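Local atomic coordinates of beta-galactosidase/beta-glucuronidase (Faecalibacterium prausnitzii L2-6, PDB entry 6MVF), a protein that binds flavin mononucleotide and probably hydrolyses beta-glucuronides as a glycoside hydrolase family 2 enzyme of a human gut bacterium. Residues A511-H514 and E515-Q519; G286-N290 and G291-P295. One frame throughout, in Å; residues are numbered along the deposited sequence.

Contact 1: residues A511-H514 and E515-Q519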
loop_
_atom_site.group_PDB
_atom_site.type_symbol
_atom_site.label_atom_id
_atom_site.label_comp_id
_atom_site.label_asym_id
_atom_site.label_seq_id
_atom_site.Cartn_x
_atom_site.Cartn_y
_atom_site.Cartn_z
ATOM N N ALA A 511 -20.479 -35.020 -10.422
ATOM C CA ALA A 511 -19.380 -35.005 -11.390
ATOM C C ALA A 511 -19.744 -35.765 -12.660
ATOM O O ALA A 511 -19.386 -35.334 -13.760
ATOM C CB ALA A 511 -18.098 -35.575 -10.773
ATOM N N LEU A 512 -20.463 -36.890 -12.528
ATOM C CA LEU A 512 -20.930 -37.634 -13.698
ATOM C C LEU A 512 -21.900 -36.805 -14.527
ATOM O O LEU A 512 -21.848 -36.823 -15.758
ATOM C CB LEU A 512 -21.606 -38.945 -13.271
ATOM C CG LEU A 512 -20.742 -40.096 -12.763
ATOM C CD1 LEU A 512 -21.627 -41.212 -12.216
ATOM C CD2 LEU A 512 -19.829 -40.627 -13.858
ATOM N N TYR A 513 -22.817 -36.104 -13.865
ATOM C CA TYR A 513 -23.750 -35.232 -14.564
ATOM C C TYR A 513 -23.004 -34.191 -15.403
ATOM O O TYR A 513 -23.312 -33.990 -16.587
ATOM C CB TYR A 513 -24.679 -34.569 -13.536
ATOM C CG TYR A 513 -25.584 -33.510 -14.107
ATOM C CD1 TYR A 513 -25.138 -32.207 -14.259
ATOM C CD2 TYR A 513 -26.885 -33.818 -14.513
ATOM C CE1 TYR A 513 -25.955 -31.235 -14.802
ATOM C CE2 TYR A 513 -27.719 -32.854 -15.051
ATOM C CZ TYR A 513 -27.245 -31.562 -15.192
ATOM O OH TYR A 513 -28.047 -30.586 -15.709
ATOM N N HIS A 514 -21.997 -33.531 -14.807
ATOM C CA HIS A 514 -21.289 -32.469 -15.514
ATOM C C HIS A 514 -20.235 -33.000 -16.476
ATOM O O HIS A 514 -19.918 -32.324 -17.460
ATOM C CB HIS A 514 -20.671 -31.501 -14.518
ATOM C CG HIS A 514 -21.668 -30.590 -13.882
ATOM N ND1 HIS A 514 -22.426 -29.696 -14.610
ATOM C CD2 HIS A 514 -22.048 -30.443 -12.592
ATOM C CE1 HIS A 514 -23.215 -29.023 -13.791
ATOM N NE2 HIS A 514 -23.006 -29.458 -12.561
ATOM N N GLU A 515 -19.693 -34.194 -16.232
ATOM C CA GLU A 515 -18.898 -34.860 -17.262
ATOM C C GLU A 515 -19.677 -34.958 -18.569
ATOM O O GLU A 515 -19.153 -34.645 -19.648
ATOM C CB GLU A 515 -18.461 -36.250 -16.790
ATOM C CG GLU A 515 -17.278 -36.228 -15.819
ATOM C CD GLU A 515 -17.024 -37.578 -15.134
ATOM O OE1 GLU A 515 -17.419 -38.645 -15.665
ATOM O OE2 GLU A 515 -16.419 -37.564 -14.045
ATOM N N TYR A 516 -20.949 -35.372 -18.491
ATOM C CA TYR A 516 -21.750 -35.500 -19.705
ATOM C C TYR A 516 -22.046 -34.132 -20.316
ATOM O O TYR A 516 -21.912 -33.950 -21.529
ATOM C CB TYR A 516 -23.043 -36.272 -19.410
ATOM C CG TYR A 516 -24.008 -36.384 -20.583
ATOM C CD1 TYR A 516 -24.820 -35.309 -20.947
ATOM C CD2 TYR A 516 -24.120 -37.566 -21.319
ATOM C CE1 TYR A 516 -25.705 -35.393 -22.013
ATOM C CE2 TYR A 516 -25.019 -37.674 -22.381
ATOM C CZ TYR A 516 -25.804 -36.571 -22.725
ATOM O OH TYR A 516 -26.692 -36.628 -23.774
ATOM N N MET A 517 -22.451 -33.159 -19.496
ATOM C CA MET A 517 -22.892 -31.872 -20.036
ATOM C C MET A 517 -21.737 -31.094 -20.652
ATOM O O MET A 517 -21.911 -30.442 -21.690
ATOM C CB MET A 517 -23.561 -31.040 -18.945
ATOM C CG MET A 517 -24.787 -31.700 -18.359
ATOM S SD MET A 517 -26.072 -31.989 -19.605
ATOM C CE MET A 517 -26.700 -30.324 -19.850
ATOM N N ALA A 518 -20.569 -31.115 -20.012
ATOM C CA ALA A 518 -19.398 -30.454 -20.569
ATOM C C ALA A 518 -19.150 -30.916 -21.991
ATOM O O ALA A 518 -18.899 -30.104 -22.889
ATOM C CB ALA A 518 -18.164 -30.735 -19.701
ATOM N N GLN A 519 -19.223 -32.232 -22.209
ATOM C CA GLN A 519 -19.005 -32.797 -23.531
ATOM C C GLN A 519 -20.203 -32.548 -24.452
ATOM O O GLN A 519 -20.022 -32.332 -25.653
ATOM C CB GLN A 519 -18.703 -34.295 -23.392
ATOM C CG GLN A 519 -18.369 -34.970 -24.704
ATOM C CD GLN A 519 -17.114 -34.396 -25.300
ATOM O OE1 GLN A 519 -16.099 -34.274 -24.605
ATOM N NE2 GLN A 519 -17.176 -33.994 -26.582
#
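Carboxylate oxygen OE2 of Glu-515, 4.2 Å from Ala-511 CB, is gripped twice from outside its helix: Lys-599 NZ makes a salt bridge and Tyr-601 OH a hydrogen bond. The other oxygen, OE1, lies 3.6 Å from Leu-512 CD2. CG of Glu-515 stands anti to the carbonyl carbon (chi1 -78°), and the extended chain beyond it carries the carboxylate back beside the preceding turn. The backbone keeps the i to i+4 bonding of an alpha helix, including Glu-515 N to Ala-511 O at 2.7 Å and Ala-518 N to His-514 O at 2.9 Å.

About half a turn on, on another side, Met-517 and Tyr-513 form a Met-aromatic contact. Met-517 CG sits over one face near the rim, 4.1 Å from the Tyr-513 ring centroid, and the bend at chi2 (-61°) brings SD above the same face, farther off, 5.0 Å from that centroid. Tyr-513 CD1 lies over the centre of the His-514 ring, whose ND1 is hydrogen-bonded to Tyr-571 OH.

Helix 507-522 connects adjacent parallel barrel strands 482-487 and 529-532 in a beta-alpha-beta crossover: Tyr-513 and Met-517 pack on Tyr-487 of the former, while His-514 and Ala-518 meet helix 566-575.

Contact 2: residues G286-N290 and G291-P295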
loop_
_atom_site.group_PDB
_atom_site.type_symbol
_atom_site.label_atom_id
_atom_site.label_comp_id
_atom_site.label_asym_id
_atom_site.label_seq_id
_atom_site.Cartn_x
_atom_site.Cartn_y
_atom_site.Cartn_z
ATOM N N GLY A 286 -24.234 -20.148 -33.453
ATOM C CA GLY A 286 -23.905 -19.822 -32.081
ATOM C C GLY A 286 -23.429 -18.384 -31.939
ATOM O O GLY A 286 -23.849 -17.488 -32.672
ATOM N N PHE A 287 -22.522 -18.173 -30.989
ATOM C CA PHE A 287 -22.054 -16.842 -30.616
ATOM C C PHE A 287 -20.719 -16.514 -31.285
ATOM O O PHE A 287 -19.819 -17.357 -31.351
ATOM C CB PHE A 287 -21.926 -16.731 -29.092
ATOM C CG PHE A 287 -21.404 -15.417 -28.621
ATOM C CD1 PHE A 287 -22.254 -14.349 -28.447
ATOM C CD2 PHE A 287 -20.054 -15.248 -28.354
ATOM C CE1 PHE A 287 -21.768 -13.142 -28.020
ATOM C CE2 PHE A 287 -19.563 -14.046 -27.926
ATOM C CZ PHE A 287 -20.421 -12.988 -27.763
ATOM N N SER A 288 -20.608 -15.284 -31.792
ATOM C CA SER A 288 -19.363 -14.720 -32.294
ATOM C C SER A 288 -19.159 -13.364 -31.655
ATOM O O SER A 288 -20.117 -12.610 -31.463
ATOM C CB SER A 288 -19.350 -14.509 -33.820
ATOM O OG SER A 288 -19.745 -15.662 -34.532
ATOM N N ILE A 289 -17.915 -13.024 -31.357
ATOM C CA ILE A 289 -17.602 -11.671 -30.923
ATOM C C ILE A 289 -16.441 -11.169 -31.769
ATOM O O ILE A 289 -15.474 -11.906 -31.998
ATOM C CB ILE A 289 -17.298 -11.608 -29.417
ATOM C CG1 ILE A 289 -16.931 -10.177 -29.014
ATOM C CG2 ILE A 289 -16.244 -12.623 -29.047
ATOM C CD1 ILE A 289 -16.938 -9.959 -27.497
ATOM N N ASN A 290 -16.576 -9.948 -32.297
ATOM C CA ASN A 290 -15.540 -9.333 -33.134
ATOM C C ASN A 290 -15.165 -10.233 -34.305
ATOM O O ASN A 290 -13.994 -10.323 -34.679
ATOM C CB ASN A 290 -14.290 -8.977 -32.313
ATOM C CG ASN A 290 -14.575 -7.933 -31.232
ATOM O OD1 ASN A 290 -15.364 -7.009 -31.445
ATOM N ND2 ASN A 290 -13.949 -8.088 -30.062
ATOM N N GLY A 291 -16.156 -10.940 -34.854
ATOM C CA GLY A 291 -15.963 -11.735 -36.045
ATOM C C GLY A 291 -15.402 -13.128 -35.844
ATOM O O GLY A 291 -15.173 -13.832 -36.833
ATOM N N GLU A 292 -15.168 -13.558 -34.616
ATOM C CA GLU A 292 -14.625 -14.884 -34.364
ATOM C C GLU A 292 -15.663 -15.730 -33.644
ATOM O O GLU A 292 -16.250 -15.287 -32.649
ATOM C CB GLU A 292 -13.335 -14.805 -33.546
ATOM C CG GLU A 292 -12.751 -16.167 -33.239
ATOM C CD GLU A 292 -11.283 -16.121 -32.850
ATOM O OE1 GLU A 292 -10.593 -15.145 -33.240
ATOM O OE2 GLU A 292 -10.823 -17.063 -32.155
ATOM N N ALA A 293 -15.887 -16.943 -34.150
ATOM C CA ALA A 293 -16.780 -17.896 -33.496
ATOM C C ALA A 293 -16.241 -18.276 -32.124
ATOM O O ALA A 293 -15.123 -18.787 -32.010
ATOM C CB ALA A 293 -16.935 -19.140 -34.360
ATOM N N THR A 294 -17.034 -18.019 -31.084
ATOM C CA THR A 294 -16.593 -18.204 -29.703
ATOM C C THR A 294 -17.751 -18.736 -28.875
ATOM O O THR A 294 -18.520 -17.961 -28.290
ATOM C CB THR A 294 -16.073 -16.898 -29.101
ATOM O OG1 THR A 294 -15.140 -16.293 -30.001
ATOM C CG2 THR A 294 -15.386 -17.150 -27.760
ATOM N N PRO A 295 -17.909 -20.055 -28.795
ATOM C CA PRO A 295 -19.015 -20.598 -27.992
ATOM C C PRO A 295 -18.920 -20.102 -26.552
ATOM O O PRO A 295 -17.838 -20.080 -25.960
ATOM C CB PRO A 295 -18.820 -22.117 -28.101
ATOM C CG PRO A 295 -18.082 -22.317 -29.391
ATOM C CD PRO A 295 -17.153 -21.115 -29.492
#
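Phe-287 to Ile-289 and Glu-292 to Thr-294 form a two-residue beta hairpin, closed by a type I' turn from Ile-289 to Glu-292 with Asn-290 and Gly-291 at its corners. It leads into strand 292-300, the first parallel strand of the TIM barrel.

Three backbone hydrogen bonds hold the arms together. Thr-294 N donates to Phe-287 O at 2.9 Å. Nearer the turn, Ile-289 and Glu-292 form a hydrogen-bonded antiparallel pair: Ile-289 N meets Glu-292 O at 3.1 Å, and Glu-292 N returns to Ile-289 O at 3.1 Å. Ser-288 faces Ala-293 in the non-hydrogen-bonded pair between these rungs, their side chains on the face opposite to that of Ile-289 and Glu-292. Both corner residues have positive phi, and at Gly-291 (84°) a beta carbon would clash with Asn-290 O.

A side-chain bond reinforces the ladder. With chi1 at -49°, the Thr-294 hydroxyl lies beside its own backbone N and donates from OG1 to Glu-292 O at 3.0 Å. That carbonyl oxygen therefore has two donors, OG1 and Ile-289 N, arriving from opposite faces of its plane. A valine in place of Thr-294 would probably leave Glu-292 O with Ile-289 N as its one donor within the hairpin. Asn-290 fastens the turn to its surroundings, OD1 accepting from Ser-278 N and ND2 donating to Trp-246 O.

Van der Waals contacts, some of carbon with oxygen, complete the account. Ile-289 CG2 lies 3.9 Å from Thr-294 OG1, the two side chains crossing at a slant. Phe-287 packs on Leu-392 and Phe-393 of barrel strand 391-398, and Thr-294 O stands at the edge of the Phe-287 ring, in its plane, 3.1 Å from CD2.

Both contacts are local and belong to the TIM barrel domain, yet they hold different elements: contact 2 shapes the hairpin that enters the first barrel strand, contact 1 a turn of the helix between the last two. Their centres are 24 Å apart and their nearest atoms about 10 Å, so they do not touch. Both rest on backbone bonds, helical in contact 1 and cross-strand in contact 2. Contact 1, largely buried, adds Met-aromatic packing and a carboxylate tied to a strand beyond the barrel. Contact 2, more exposed, adds a threonine hydroxyl and a type I' turn, with Phe-287 and Ile-289 as its buried side chains. Both lie away from the flavin pocket.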